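Local coordinates for protein methylxanthine N3-demethylase NdmB (Pseudomonas putida, PDB 6ICL) that removes the N3-methyl group of theobromine and related methylxanthines as a Rieske non-heme iron oxygenase in bacterial caffeine degradation, at residues L163-F166 with D167-D170. Sequence-based numbering, arbitrary orientation.
Sequences LSDF and DNPD
The carboxylate of Asp165 and the amide of Asn168 run alongside one another in the same direction, Asn168 ND2 facing Asp165 OD2 with the two planes 38° apart. The Phe166 ring takes Asp167 OD1 at its edge, near the ring plane, 3.7 Å from Phe166 CD2; the Asp167 carboxylate is turned 81° to the ring, and Phe166 also packs on Val173 and Val175 of strand 171-181. A type I beta turn from Asp165 to Asn168 is closed by Asn168 N donating to Asp165 O at 3.2 Å. With Asn168 CG anti to the backbone N (chi1 173°), the amide reaches back beside Asp165, and ND2 donates to Asp165 OD2 at 3.1 Å, a bond less certain because the position of OD2 is not secure. Asn168 OD1 meanwhile accepts from Asp170 N (2.9 Å) in an Asx turn, the donor above the carbonyl plane, which helps to hold the amide's orientation. Ser164 OG donates to the anti lone pair of Asp165 OD1, and Arg270 forms a salt bridge with OD2. An alanine in place of Asp165 would probably leave Arg270 without this acidic mate and Ser164 OG without this acceptor. One shared carboxylate thus probably helps tie a surface turn to strand 270-281.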
# COMPACT_ATOMS: atom_id res chain seq x y z
N LEU A 163 -5.79 -7.00 41.64
CA LEU A 163 -5.95 -5.60 41.32
C LEU A 163 -6.74 -4.95 42.45
O LEU A 163 -7.72 -5.51 42.92
CB LEU A 163 -6.69 -5.39 39.98
CG LEU A 163 -7.44 -4.08 39.77
CD1 LEU A 163 -6.49 -2.93 39.50
CD2 LEU A 163 -8.49 -4.20 38.65
N SER A 164 -6.30 -3.78 42.89
CA SER A 164 -6.97 -3.11 43.99
C SER A 164 -7.97 -2.09 43.46
O SER A 164 -7.77 -1.50 42.39
CB SER A 164 -5.96 -2.42 44.91
OG SER A 164 -5.36 -1.30 44.30
N ASP A 165 -9.05 -1.91 44.22
CA ASP A 165 -9.99 -0.78 44.09
C ASP A 165 -10.90 -0.85 42.87
O ASP A 165 -11.54 0.16 42.56
CB ASP A 165 -9.28 0.57 44.04
CG ASP A 165 -8.44 0.84 45.27
OD1 ASP A 165 -7.25 0.46 45.29
OD2 ASP A 165 -8.97 1.45 46.22
N PHE A 166 -11.01 -1.99 42.19
CA PHE A 166 -11.95 -2.08 41.07
C PHE A 166 -13.36 -1.75 41.53
O PHE A 166 -14.11 -1.08 40.82
CB PHE A 166 -11.87 -3.47 40.44
CG PHE A 166 -12.63 -3.61 39.12
CD1 PHE A 166 -12.05 -3.22 37.91
CD2 PHE A 166 -13.90 -4.18 39.09
CE1 PHE A 166 -12.74 -3.37 36.70
CE2 PHE A 166 -14.60 -4.32 37.90
CZ PHE A 166 -14.01 -3.91 36.70
N ASP A 167 -13.71 -2.15 42.76
CA ASP A 167 -15.05 -1.96 43.30
C ASP A 167 -15.15 -0.81 44.29
O ASP A 167 -16.17 -0.68 44.97
CB ASP A 167 -15.53 -3.25 43.96
CG ASP A 167 -15.70 -4.38 42.97
OD1 ASP A 167 -16.30 -4.14 41.90
OD2 ASP A 167 -15.22 -5.50 43.26
N ASN A 168 -14.13 0.03 44.39
CA ASN A 168 -14.13 1.14 45.34
C ASN A 168 -14.98 2.29 44.81
O ASN A 168 -14.59 2.98 43.86
CB ASN A 168 -12.69 1.60 45.60
CG ASN A 168 -12.60 2.87 46.44
OD1 ASN A 168 -13.60 3.43 46.88
ND2 ASN A 168 -11.38 3.33 46.66
N PRO A 169 -16.13 2.56 45.43
CA PRO A 169 -17.07 3.55 44.86
C PRO A 169 -16.57 4.98 44.92
O PRO A 169 -17.21 5.86 44.33
CB PRO A 169 -18.34 3.36 45.71
CG PRO A 169 -17.82 2.93 47.04
CD PRO A 169 -16.60 2.06 46.74
N ASP A 170 -15.46 5.26 45.61
CA ASP A 170 -14.88 6.59 45.52
C ASP A 170 -14.01 6.78 44.28
O ASP A 170 -13.54 7.90 44.04
CB ASP A 170 -14.04 6.91 46.75
CG ASP A 170 -14.89 7.13 47.99
OD1 ASP A 170 -16.06 7.54 47.87
OD2 ASP A 170 -14.36 6.89 49.09